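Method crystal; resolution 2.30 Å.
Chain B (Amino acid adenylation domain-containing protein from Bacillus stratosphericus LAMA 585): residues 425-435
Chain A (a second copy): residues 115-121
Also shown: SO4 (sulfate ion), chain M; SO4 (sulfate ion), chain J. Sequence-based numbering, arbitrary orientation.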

ATOM      1  N   ASP B 425       8.281   0.166  12.761  1.00 46.80           N
ATOM      2  CA  ASP B 425       8.648  -1.219  13.055  1.00 40.75           C
ATOM      3  C   ASP B 425       8.066  -2.174  12.024  1.00 40.37           C
ATOM      4  O   ASP B 425       8.743  -3.102  11.567  1.00 43.19           O
ATOM      5  CB  ASP B 425       8.160  -1.616  14.450  1.00 46.69           C
ATOM      6  CG  ASP B 425       9.038  -1.077  15.562  1.00 51.75           C
ATOM      7  OD1 ASP B 425       9.959  -0.284  15.280  1.00 43.87           O
ATOM      8  OD2 ASP B 425       8.795  -1.462  16.728  1.00 60.07           O
ATOM      9  N   GLU B 426       6.807  -1.957  11.645  1.00 41.04           N
ATOM     10  CA  GLU B 426       6.116  -2.901  10.774  1.00 41.73           C
ATOM     11  C   GLU B 426       6.787  -2.991   9.410  1.00 44.57           C
ATOM     12  O   GLU B 426       7.070  -4.090   8.918  1.00 46.29           O
ATOM     13  CB  GLU B 426       4.650  -2.489  10.633  1.00 46.30           C
ATOM     14  CG  GLU B 426       3.816  -3.470   9.845  1.00 51.02           C
ATOM     15  CD  GLU B 426       2.328  -3.183   9.928  1.00 49.28           C
ATOM     16  OE1 GLU B 426       1.945  -2.132  10.489  1.00 44.43           O
ATOM     17  OE2 GLU B 426       1.543  -4.017   9.430  1.00 50.20           O
ATOM     18  N   ALA B 427       7.040  -1.842   8.774  1.00 44.87           N
ATOM     19  CA  ALA B 427       7.690  -1.860   7.469  1.00 38.93           C
ATOM     20  C   ALA B 427       9.099  -2.429   7.557  1.00 36.17           C
ATOM     21  O   ALA B 427       9.587  -3.028   6.595  1.00 38.64           O
ATOM     22  CB  ALA B 427       7.726  -0.451   6.874  1.00 43.64           C
ATOM     23  N   ASN B 428       9.770  -2.248   8.696  1.00 37.38           N
ATOM     24  CA  ASN B 428      11.118  -2.788   8.845  1.00 42.15           C
ATOM     25  C   ASN B 428      11.106  -4.309   8.923  1.00 44.52           C
ATOM     26  O   ASN B 428      12.033  -4.962   8.434  1.00 43.15           O
ATOM     27  CB  ASN B 428      11.783  -2.179  10.081  1.00 37.32           C
ATOM     28  CG  ASN B 428      12.311  -0.776   9.821  1.00 40.57           C
ATOM     29  OD1 ASN B 428      12.796  -0.484   8.731  1.00 37.38           O
ATOM     30  ND2 ASN B 428      12.209   0.098  10.816  1.00 38.01           N
ATOM     31  N   GLN B 429      10.067  -4.889   9.521  1.00 44.59           N
ATOM     32  CA  GLN B 429       9.917  -6.341   9.500  1.00 51.04           C
ATOM     33  C   GLN B 429       9.742  -6.860   8.077  1.00 51.12           C
ATOM     34  O   GLN B 429      10.320  -7.889   7.707  1.00 52.45           O
ATOM     35  CB  GLN B 429       8.728  -6.740  10.364  1.00 45.94           C
ATOM     36  CG  GLN B 429       8.253  -8.160  10.165  1.00 62.25           C
ATOM     37  CD  GLN B 429       7.049  -8.466  11.022  1.00 52.29           C
ATOM     38  OE1 GLN B 429       7.057  -8.226  12.228  1.00 54.22           O
ATOM     39  NE2 GLN B 429       5.994  -8.975  10.399  1.00 50.54           N
ATOM     40  N   GLU B 430       8.942  -6.162   7.267  1.00 50.89           N
ATOM     41  CA  GLU B 430       8.637  -6.648   5.925  1.00 48.28           C
ATOM     42  C   GLU B 430       9.892  -6.781   5.074  1.00 55.90           C
ATOM     43  O   GLU B 430       9.993  -7.698   4.248  1.00 60.29           O
ATOM     44  CB  GLU B 430       7.641  -5.710   5.245  1.00 49.92           C
ATOM     45  CG  GLU B 430       6.231  -5.751   5.829  1.00 54.66           C
ATOM     46  CD  GLU B 430       5.328  -4.671   5.249  1.00 57.97           C
ATOM     47  OE1 GLU B 430       5.853  -3.737   4.610  1.00 60.51           O
ATOM     48  OE2 GLU B 430       4.094  -4.750   5.434  1.00 60.96           O
ATOM     49  N   VAL B 431      10.859  -5.879   5.252  1.00 47.70           N
ATOM     50  CA  VAL B 431      12.031  -5.852   4.387  1.00 45.14           C
ATOM     51  C   VAL B 431      13.203  -6.568   5.047  1.00 42.14           C
ATOM     52  O   VAL B 431      14.046  -7.153   4.359  1.00 43.85           O
ATOM     53  CB  VAL B 431      12.414  -4.406   4.010  1.00 50.66           C
ATOM     54  CG1 VAL B 431      11.290  -3.756   3.219  1.00 50.18           C
ATOM     55  CG2 VAL B 431      12.754  -3.583   5.252  1.00 40.88           C
ATOM     56  N   PHE B 432      13.275  -6.531   6.378  1.00 39.46           N
ATOM     57  CA  PHE B 432      14.358  -7.198   7.102  1.00 44.20           C
ATOM     58  C   PHE B 432      13.950  -8.646   7.353  1.00 53.84           C
ATOM     59  O   PHE B 432      13.298  -8.973   8.346  1.00 52.26           O
ATOM     60  CB  PHE B 432      14.675  -6.468   8.402  1.00 41.29           C
ATOM     61  CG  PHE B 432      15.366  -5.143   8.209  1.00 44.64           C
ATOM     62  CD1 PHE B 432      16.352  -4.989   7.251  1.00 45.74           C
ATOM     63  CD2 PHE B 432      15.025  -4.052   8.990  1.00 39.96           C
ATOM     64  CE1 PHE B 432      16.985  -3.771   7.074  1.00 46.87           C
ATOM     65  CE2 PHE B 432      15.653  -2.834   8.820  1.00 47.03           C
ATOM     66  CZ  PHE B 432      16.635  -2.693   7.861  1.00 38.57           C
ATOM     67  N   GLN B 433      14.350  -9.528   6.438  1.00 59.42           N
ATOM     68  CA  GLN B 433      14.025 -10.942   6.538  1.00 60.92           C
ATOM     69  C   GLN B 433      15.021 -11.647   7.458  1.00 61.05           C
ATOM     70  O   GLN B 433      15.985 -11.056   7.952  1.00 56.55           O
ATOM     71  CB  GLN B 433      14.020 -11.589   5.153  1.00 61.34           C
ATOM     72  CG  GLN B 433      13.071 -10.942   4.148  1.00 66.31           C
ATOM     73  CD  GLN B 433      11.610 -11.162   4.489  1.00 79.55           C
ATOM     74  OE1 GLN B 433      11.236 -12.198   5.043  1.00 94.90           O
ATOM     75  NE2 GLN B 433      10.774 -10.183   4.161  1.00 74.61           N
ATOM     76  N   ALA B 434      14.783 -12.936   7.681  1.00 63.49           N
ATOM     77  CA  ALA B 434      15.655 -13.734   8.527  1.00 64.12           C
ATOM     78  C   ALA B 434      17.007 -13.953   7.853  1.00 65.41           C
ATOM     79  O   ALA B 434      17.147 -13.862   6.630  1.00 65.40           O
ATOM     80  CB  ALA B 434      15.006 -15.084   8.841  1.00 70.95           C
ATOM     81  N   ASP B 435      18.009 -14.260   8.675  1.00 76.10           N
ATOM     82  CA  ASP B 435      19.377 -14.509   8.235  1.00 68.74           C
ATOM     83  C   ASP B 435      20.049 -13.252   7.690  1.00 67.22           C
ATOM     84  O   ASP B 435      20.997 -13.343   6.902  1.00 62.93           O
ATOM     85  CB  ASP B 435      19.434 -15.629   7.184  1.00 76.42           C
ATOM     86  CG  ASP B 435      18.582 -16.835   7.556  1.00 93.01           C
ATOM     87  OD1 ASP B 435      18.036 -16.867   8.680  1.00104.21           O
ATOM     88  OD2 ASP B 435      18.456 -17.748   6.709  1.00 92.06           O
TER
HETATM   89  S   SO4 M 711       6.888 -10.594   6.705  1.00 70.36           S
HETATM   90  O1  SO4 M 711       6.509  -9.347   7.305  1.00 57.27           O
HETATM   91  O2  SO4 M 711       7.518 -10.345   5.441  1.00 78.88           O
HETATM   92  O3  SO4 M 711       7.807 -11.279   7.566  1.00 76.01           O
HETATM   93  O4  SO4 M 711       5.721 -11.403   6.506  1.00 63.50           O
HETATM   94  S   SO4 J 708      10.708 -15.485  10.827  1.00101.39           S
HETATM   95  O1  SO4 J 708      12.056 -15.885  11.145  1.00 91.04           O
HETATM   96  O2  SO4 J 708      10.758 -14.456   9.814  1.00 89.45           O
HETATM   97  O3  SO4 J 708       9.970 -16.613  10.311  1.00 89.74           O
HETATM   98  O4  SO4 J 708      10.060 -14.994  12.029  1.00 73.20           O
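Chain A 115-121: HHAWKLL

The contact between these two copies of one protein is a polar helix-to-helix packing, built on two side-chain hydrogen bonds and supplemented by a sulfate ion that both chains hold. It illustrates a general principle: packed helices can be joined by polar side chains that reach across the gap between their backbones. Chain A is helical from His A115 to Leu A120, a helix that begins earlier in the chain, and Leu A121 is the first residue to leave helical geometry. Its axis passes 10.4 Å from that of helix 425-431 in chain B, and the two N-to-C directions cross at 118°, nearer antiparallel than parallel. The register follows from this: Leu A120 lies by Glu B426, with 6.7 Å between their CA atoms, and His A116 by Glu B430, with 7.4 Å between theirs.

His A116 is the hub. With chi1 at t, its ring reaches chain B, and NE2 donates to Glu B426 OE2 at 2.7 Å, near the ring plane. Its ND1 donates to O1 of the chain M sulfate at 2.9 Å, so both ring nitrogens are engaged. Gln B429, whose CA-to-CB bond points toward chain A, places its NE2 over one face of this ring; that NE2 donates to the backbone O of His A116 at 2.7 Å and to the same sulfate O1 at 3.2 Å. His A116 O also accepts the helical bond from Leu A120 N, at 2.8 Å, so the glutamine joins an intact helix turn.

Apolar contact is slighter: Leu A120 CD1 rests 4.0 Å from Glu B426 CA. At Phe B432, the first residue to leave helical phi/psi, the extended side chain of Lys A119 brings its NZ to 3.5 Å from the backbone O, while the same NZ donates to O2 of the chain J sulfate at 3.1 Å.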

ATOM      1  N   HIS A 115       1.519 -14.625   8.474  1.00 38.20           N
ATOM      2  CA  HIS A 115       2.913 -14.622   8.900  1.00 45.40           C
ATOM      3  C   HIS A 115       3.359 -13.227   9.317  1.00 46.58           C
ATOM      4  O   HIS A 115       4.096 -13.068  10.297  1.00 43.03           O
ATOM      5  CB  HIS A 115       3.812 -15.143   7.780  1.00 42.38           C
ATOM      6  CG  HIS A 115       5.270 -15.104   8.116  1.00 52.36           C
ATOM      7  ND1 HIS A 115       6.052 -13.985   7.919  1.00 57.40           N
ATOM      8  CD2 HIS A 115       6.088 -16.046   8.644  1.00 53.54           C
ATOM      9  CE1 HIS A 115       7.289 -14.240   8.308  1.00 62.61           C
ATOM     10  NE2 HIS A 115       7.337 -15.484   8.752  1.00 61.68           N
ATOM     11  N   HIS A 116       2.934 -12.204   8.575  1.00 43.73           N
ATOM     12  CA  HIS A 116       3.323 -10.839   8.911  1.00 47.18           C
ATOM     13  C   HIS A 116       2.847 -10.471  10.310  1.00 40.26           C
ATOM     14  O   HIS A 116       3.644 -10.077  11.169  1.00 42.05           O
ATOM     15  CB  HIS A 116       2.763  -9.859   7.880  1.00 42.36           C
ATOM     16  CG  HIS A 116       2.970  -8.422   8.246  1.00 44.93           C
ATOM     17  ND1 HIS A 116       4.129  -7.736   7.948  1.00 52.78           N
ATOM     18  CD2 HIS A 116       2.173  -7.545   8.903  1.00 44.27           C
ATOM     19  CE1 HIS A 116       4.033  -6.497   8.396  1.00 49.25           C
ATOM     20  NE2 HIS A 116       2.856  -6.356   8.980  1.00 52.83           N
ATOM     21  N   ALA A 117       1.539 -10.589  10.553  1.00 38.59           N
ATOM     22  CA  ALA A 117       1.000 -10.268  11.872  1.00 38.92           C
ATOM     23  C   ALA A 117       1.619 -11.148  12.948  1.00 40.58           C
ATOM     24  O   ALA A 117       1.954 -10.671  14.039  1.00 39.81           O
ATOM     25  CB  ALA A 117      -0.520 -10.424  11.870  1.00 37.32           C
ATOM     26  N   TRP A 118       1.771 -12.442  12.663  1.00 40.23           N
ATOM     27  CA  TRP A 118       2.350 -13.353  13.645  1.00 44.81           C
ATOM     28  C   TRP A 118       3.748 -12.896  14.043  1.00 46.75           C
ATOM     29  O   TRP A 118       4.087 -12.854  15.232  1.00 46.98           O
ATOM     30  CB  TRP A 118       2.368 -14.767  13.068  1.00 39.55           C
ATOM     31  CG  TRP A 118       3.100 -15.780  13.880  1.00 51.83           C
ATOM     32  CD1 TRP A 118       2.645 -16.426  14.998  1.00 48.15           C
ATOM     33  CD2 TRP A 118       4.408 -16.299  13.621  1.00 51.56           C
ATOM     34  NE1 TRP A 118       3.598 -17.304  15.456  1.00 47.97           N
ATOM     35  CE2 TRP A 118       4.689 -17.247  14.628  1.00 52.19           C
ATOM     36  CE3 TRP A 118       5.372 -16.054  12.637  1.00 51.52           C
ATOM     37  CZ2 TRP A 118       5.892 -17.944  14.681  1.00 52.30           C
ATOM     38  CZ3 TRP A 118       6.570 -16.745  12.693  1.00 55.05           C
ATOM     39  CH2 TRP A 118       6.819 -17.681  13.707  1.00 61.77           C
ATOM     40  N   LYS A 119       4.567 -12.531  13.054  1.00 44.42           N
ATOM     41  CA  LYS A 119       5.912 -12.039  13.338  1.00 50.22           C
ATOM     42  C   LYS A 119       5.874 -10.675  14.019  1.00 45.46           C
ATOM     43  O   LYS A 119       6.696 -10.391  14.898  1.00 47.39           O
ATOM     44  CB  LYS A 119       6.721 -11.968  12.041  1.00 52.03           C
ATOM     45  CG  LYS A 119       8.173 -11.564  12.224  1.00 54.49           C
ATOM     46  CD  LYS A 119       8.952 -11.694  10.915  1.00 54.73           C
ATOM     47  CE  LYS A 119      10.409 -11.262  11.076  1.00 70.85           C
ATOM     48  NZ  LYS A 119      11.191 -11.401   9.807  1.00 78.00           N
ATOM     49  N   LEU A 120       4.936  -9.813  13.622  1.00 39.40           N
ATOM     50  CA  LEU A 120       4.832  -8.504  14.258  1.00 43.54           C
ATOM     51  C   LEU A 120       4.521  -8.634  15.742  1.00 49.13           C
ATOM     52  O   LEU A 120       4.974  -7.813  16.549  1.00 45.34           O
ATOM     53  CB  LEU A 120       3.757  -7.667  13.564  1.00 38.30           C
ATOM     54  CG  LEU A 120       3.712  -6.188  13.958  1.00 43.20           C
ATOM     55  CD1 LEU A 120       5.032  -5.504  13.605  1.00 45.24           C
ATOM     56  CD2 LEU A 120       2.534  -5.483  13.294  1.00 39.12           C
ATOM     57  N   LEU A 121       3.757  -9.655  16.119  1.00 44.25           N
ATOM     58  CA  LEU A 121       3.384  -9.907  17.504  1.00 45.70           C
ATOM     59  C   LEU A 121       4.396 -10.780  18.237  1.00 46.65           C
ATOM     60  O   LEU A 121       4.094 -11.276  19.327  1.00 47.79           O
ATOM     61  CB  LEU A 121       2.000 -10.557  17.551  1.00 41.95           C
ATOM     62  CG  LEU A 121       0.866  -9.660  17.052  1.00 40.76           C
ATOM     63  CD1 LEU A 121      -0.354 -10.478  16.671  1.00 40.69           C
ATOM     64  CD2 LEU A 121       0.504  -8.636  18.112  1.00 41.25           C
TER